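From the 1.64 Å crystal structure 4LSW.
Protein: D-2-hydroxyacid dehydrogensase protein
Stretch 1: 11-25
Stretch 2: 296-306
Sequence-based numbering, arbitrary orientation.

Stretch 1 (11-25) PYPAWDQEPLDAAFT
Stretch 2, residues 296-306: LLRDNLTAHFA

Residues 11-25 begin as an extended segment, with Pro11, Tyr12 and Pro13 all at phi/psi values near the polyproline and beta regions (-65/152, -125/163 and -59/154). Pro13 occupies the N-cap position, and its carbonyl O accepts from the N atoms of both Asp16 and Gln17, each at 3.0 Å. The helix of residues 14-23 follows. It is kinked at Pro19, whose ring nitrogen has no hydrogen to give to the preceding turn; the regular pattern resumes with Leu20 N to Asp16 O at 3.0 Å. Phe24, at -126/162, is the first residue to leave helical geometry, and Thr25 continues in a strand conformation. Residues 296-306 belong to a helix that starts earlier in the chain, with i to i-4 bonds such as Thr302 N to Arg298 O at 2.9 Å. The two helices run nearly parallel, their N-to-C directions 13° apart and their axes 10.7 Å apart at closest approach. In register, Leu20 lies nearest Arg298, their CA atoms 7.1 Å apart. The contact between them buries 445 Å², both sides summed.

The polar link is made by Arg298, whose CB points toward the first stretch. Its m, t, m rotamer, with chi4 at 110°, carries the guanidinium to the helix of stretch 1, where NE donates to Asp16 OD1 at 3.1 Å with an N-H...O angle of 166°, a salt bridge approached near the guanidinium plane. The opposite charges of the two groups pair the buried acid. Asp16 sets off sideways, but its m rotamer (chi2 -43°) brings the carboxylate nearer. A water completes the link, donating to Asp16 OD1 at 2.6 Å and accepting from Arg298 NH2 at 3.0 Å. Pro19, with a C-gamma endo pucker, covers a guanidinium face, its CG 3.6 Å from Arg298 NE. The aliphatic part of the arginine is used as well, since Arg298 CG packs 3.9 Å from Leu20 CG.

The rest of the contact is mainly apolar. Tyr12 (m, chi2 -51°) presents a ring face to Leu297 (chi1 171°, chi2 88°): CD2 of Leu297 lies 4.0 Å from the Tyr12 ring centroid in a CH-pi contact and 3.6 Å from Tyr12 CZ. The hydroxyl of this buried tyrosine is satisfied elsewhere in the structure. Leu20 (m, t) starts sideways yet reaches inward, placing its CD2 3.8 Å from CD1 of Leu301, itself m, t, while its CD1 stands 4.5 Å from Leu297 CD2. Leucine suits these buried positions, its branched apolar end filling space between the helices with no polar side-chain atom to satisfy.

Just past the helix end, the CA-to-CB bond of Phe24 (chi1 -55°, chi2 -65°) points toward stretch 2, and the residue loses 83 Å² to it. Its large apolar ring reaches two partners: CZ sits 3.9 Å from Leu301 CB, and CE1 is 3.5 Å from CD2 of Phe305 (chi1 -72°, chi2 -69°). The two aromatic rings meet obliquely, centroids 5.5 Å apart and planes at 51°. Thr302, in the m rotamer, satisfies its hydroxyl within its own helix, OG1 donating to Arg298 O at 3.0 Å.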

# COMPACT_ATOMS: atom_id res chain seq x y z
N PRO A 11 5.95 16.05 7.35
CA PRO A 11 6.84 16.46 6.25
C PRO A 11 6.51 15.83 4.90
O PRO A 11 5.96 14.72 4.84
CB PRO A 11 8.23 15.98 6.72
CG PRO A 11 7.94 14.90 7.73
CD PRO A 11 6.67 15.33 8.41
N TYR A 12 6.84 16.54 3.82
CA TYR A 12 6.78 16.01 2.46
C TYR A 12 8.15 16.18 1.82
O TYR A 12 8.96 16.97 2.30
CB TYR A 12 5.79 16.80 1.61
CG TYR A 12 4.34 16.71 2.00
CD1 TYR A 12 3.71 15.49 2.20
CD2 TYR A 12 3.59 17.87 2.16
CE1 TYR A 12 2.37 15.43 2.55
CE2 TYR A 12 2.27 17.82 2.50
CZ TYR A 12 1.66 16.61 2.70
OH TYR A 12 0.33 16.61 3.04
N PRO A 13 8.41 15.45 0.72
CA PRO A 13 9.68 15.66 0.01
C PRO A 13 9.81 17.11 -0.46
O PRO A 13 8.79 17.76 -0.66
CB PRO A 13 9.53 14.76 -1.22
CG PRO A 13 8.62 13.68 -0.77
CD PRO A 13 7.64 14.34 0.15
N ALA A 14 11.04 17.58 -0.62
CA ALA A 14 11.29 18.95 -1.05
C ALA A 14 10.59 19.34 -2.35
O ALA A 14 10.20 20.50 -2.52
CB ALA A 14 12.79 19.19 -1.16
N TRP A 15 10.41 18.39 -3.26
CA TRP A 15 9.79 18.71 -4.55
C TRP A 15 8.29 19.03 -4.43
O TRP A 15 7.68 19.59 -5.35
CB TRP A 15 10.08 17.63 -5.61
CG TRP A 15 9.71 16.22 -5.25
CD1 TRP A 15 8.49 15.77 -4.84
CD2 TRP A 15 10.56 15.07 -5.33
NE1 TRP A 15 8.53 14.41 -4.63
CE2 TRP A 15 9.79 13.96 -4.93
CE3 TRP A 15 11.89 14.87 -5.70
CZ2 TRP A 15 10.32 12.66 -4.89
CZ3 TRP A 15 12.42 13.59 -5.65
CH2 TRP A 15 11.63 12.50 -5.24
N ASP A 16 7.71 18.70 -3.27
CA ASP A 16 6.36 19.14 -2.94
C ASP A 16 6.38 20.34 -2.00
O ASP A 16 5.57 21.26 -2.13
CB ASP A 16 5.57 18.00 -2.28
CG ASP A 16 5.35 16.84 -3.21
OD1 ASP A 16 5.03 17.09 -4.39
OD2 ASP A 16 5.50 15.69 -2.75
N GLN A 17 7.30 20.31 -1.05
CA GLN A 17 7.37 21.36 -0.04
C GLN A 17 7.62 22.73 -0.67
O GLN A 17 6.95 23.72 -0.34
CB GLN A 17 8.44 21.06 0.99
CG GLN A 17 8.34 21.91 2.24
CD GLN A 17 7.13 21.54 3.06
OE1 GLN A 17 7.00 20.40 3.50
NE2 GLN A 17 6.24 22.50 3.28
N GLU A 18 8.57 22.79 -1.60
CA GLU A 18 8.88 24.07 -2.24
C GLU A 18 7.67 24.70 -2.94
O GLU A 18 7.35 25.86 -2.68
CB GLU A 18 10.09 23.93 -3.17
CG GLU A 18 11.38 23.62 -2.43
CD GLU A 18 12.47 23.09 -3.33
OE1 GLU A 18 12.56 23.55 -4.49
OE2 GLU A 18 13.24 22.21 -2.89
N PRO A 19 6.96 23.95 -3.82
CA PRO A 19 5.81 24.63 -4.45
C PRO A 19 4.64 24.88 -3.50
O PRO A 19 3.85 25.80 -3.73
CB PRO A 19 5.40 23.67 -5.57
CG PRO A 19 6.00 22.36 -5.22
CD PRO A 19 7.25 22.66 -4.47
N LEU A 20 4.52 24.06 -2.46
CA LEU A 20 3.51 24.33 -1.44
C LEU A 20 3.78 25.65 -0.74
O LEU A 20 2.87 26.48 -0.58
CB LEU A 20 3.45 23.18 -0.42
CG LEU A 20 2.63 21.95 -0.80
CD1 LEU A 20 2.93 20.79 0.13
CD2 LEU A 20 1.15 22.28 -0.77
N ASP A 21 5.03 25.86 -0.32
CA ASP A 21 5.41 27.08 0.39
C ASP A 21 5.34 28.31 -0.51
O ASP A 21 5.13 29.42 -0.02
CB ASP A 21 6.80 26.94 1.00
CG ASP A 21 6.78 26.20 2.32
OD1 ASP A 21 5.84 26.42 3.11
OD2 ASP A 21 7.70 25.39 2.55
N ALA A 22 5.49 28.10 -1.81
CA ALA A 22 5.43 29.21 -2.77
C ALA A 22 4.01 29.72 -2.99
O ALA A 22 3.79 30.91 -3.25
CB ALA A 22 6.06 28.81 -4.09
N ALA A 23 3.04 28.81 -2.92
CA ALA A 23 1.65 29.16 -3.19
C ALA A 23 0.84 29.47 -1.94
O ALA A 23 -0.14 30.21 -2.00
CB ALA A 23 0.97 28.05 -3.97
N PHE A 24 1.22 28.88 -0.81
CA PHE A 24 0.41 28.96 0.40
C PHE A 24 1.19 29.48 1.58
O PHE A 24 2.42 29.46 1.56
CB PHE A 24 -0.18 27.58 0.74
CG PHE A 24 -0.95 26.96 -0.38
CD1 PHE A 24 -2.13 27.55 -0.81
CD2 PHE A 24 -0.51 25.80 -0.99
CE1 PHE A 24 -2.86 26.99 -1.86
CE2 PHE A 24 -1.23 25.24 -2.04
CZ PHE A 24 -2.41 25.83 -2.47
N THR A 25 0.48 29.94 2.60
CA THR A 25 1.09 30.23 3.89
C THR A 25 0.97 28.95 4.70
O THR A 25 -0.10 28.65 5.22
CB THR A 25 0.36 31.37 4.61
OG1 THR A 25 0.41 32.55 3.80
CG2 THR A 25 1.00 31.67 5.97
N LEU A 296 -0.48 15.46 -7.27
CA LEU A 296 -1.93 15.30 -7.14
C LEU A 296 -2.44 15.97 -5.87
O LEU A 296 -3.49 16.63 -5.89
CB LEU A 296 -2.28 13.81 -7.16
CG LEU A 296 -3.76 13.44 -7.22
CD1 LEU A 296 -4.50 14.27 -8.26
CD2 LEU A 296 -3.89 11.94 -7.52
N LEU A 297 -1.72 15.79 -4.77
CA LEU A 297 -2.03 16.49 -3.54
C LEU A 297 -2.06 17.99 -3.81
O LEU A 297 -3.02 18.68 -3.47
CB LEU A 297 -0.99 16.17 -2.47
CG LEU A 297 -1.09 17.03 -1.21
CD1 LEU A 297 -2.03 16.41 -0.18
CD2 LEU A 297 0.29 17.23 -0.61
N ARG A 298 -1.00 18.49 -4.44
CA ARG A 298 -0.94 19.92 -4.69
C ARG A 298 -2.02 20.38 -5.67
O ARG A 298 -2.62 21.44 -5.49
CB ARG A 298 0.46 20.31 -5.16
CG ARG A 298 1.51 20.11 -4.08
CD ARG A 298 2.88 20.59 -4.53
NE ARG A 298 3.59 19.63 -5.39
CZ ARG A 298 3.81 19.81 -6.69
NH1 ARG A 298 3.38 20.91 -7.30
NH2 ARG A 298 4.49 18.90 -7.38
N ASP A 299 -2.30 19.58 -6.70
CA ASP A 299 -3.31 19.98 -7.68
C ASP A 299 -4.71 20.07 -7.07
O ASP A 299 -5.51 20.91 -7.47
CB ASP A 299 -3.31 19.05 -8.90
CG ASP A 299 -2.08 19.22 -9.78
OD1 ASP A 299 -1.37 20.24 -9.62
OD2 ASP A 299 -1.84 18.35 -10.63
N ASN A 300 -5.01 19.22 -6.09
CA ASN A 300 -6.27 19.31 -5.38
C ASN A 300 -6.37 20.61 -4.59
O ASN A 300 -7.41 21.27 -4.61
CB ASN A 300 -6.49 18.11 -4.46
CG ASN A 300 -6.99 16.89 -5.20
OD1 ASN A 300 -8.13 16.86 -5.67
ND2 ASN A 300 -6.14 15.87 -5.32
N LEU A 301 -5.29 20.96 -3.89
CA LEU A 301 -5.28 22.20 -3.13
C LEU A 301 -5.42 23.41 -4.06
O LEU A 301 -6.20 24.33 -3.79
CB LEU A 301 -4.01 22.30 -2.28
CG LEU A 301 -3.94 21.33 -1.09
CD1 LEU A 301 -2.52 21.24 -0.56
CD2 LEU A 301 -4.91 21.77 0.01
N THR A 302 -4.68 23.39 -5.16
CA THR A 302 -4.71 24.48 -6.13
C THR A 302 -6.11 24.64 -6.70
O THR A 302 -6.65 25.76 -6.76
CB THR A 302 -3.71 24.22 -7.28
OG1 THR A 302 -2.39 24.13 -6.73
CG2 THR A 302 -3.77 25.35 -8.31
N ALA A 303 -6.71 23.52 -7.09
CA ALA A 303 -8.06 23.54 -7.64
C ALA A 303 -9.06 24.09 -6.63
O ALA A 303 -9.90 24.91 -6.97
CB ALA A 303 -8.45 22.14 -8.09
N HIS A 304 -8.96 23.64 -5.39
CA HIS A 304 -9.89 24.10 -4.36
C HIS A 304 -9.89 25.61 -4.19
O HIS A 304 -10.95 26.24 -4.21
CB HIS A 304 -9.58 23.45 -3.01
CG HIS A 304 -10.42 23.97 -1.89
ND1 HIS A 304 -11.72 23.57 -1.68
CD2 HIS A 304 -10.15 24.90 -0.94
CE1 HIS A 304 -12.21 24.21 -0.64
NE2 HIS A 304 -11.28 25.03 -0.18
N PHE A 305 -8.71 26.20 -4.03
CA PHE A 305 -8.63 27.62 -3.74
C PHE A 305 -8.90 28.47 -4.98
O PHE A 305 -9.19 29.66 -4.86
CB PHE A 305 -7.28 27.97 -3.10
CG PHE A 305 -7.16 27.47 -1.68
CD1 PHE A 305 -7.92 28.05 -0.68
CD2 PHE A 305 -6.31 26.43 -1.36
CE1 PHE A 305 -7.82 27.60 0.63
CE2 PHE A 305 -6.20 25.98 -0.06
CZ PHE A 305 -6.96 26.56 0.94
N ALA A 306 -8.84 27.85 -6.15
CA ALA A 306 -9.15 28.55 -7.40
C ALA A 306 -10.64 28.56 -7.69
O ALA A 306 -11.11 29.30 -8.56
CB ALA A 306 -8.38 27.93 -8.57
O HOH W 1 5.69 16.21 -6.78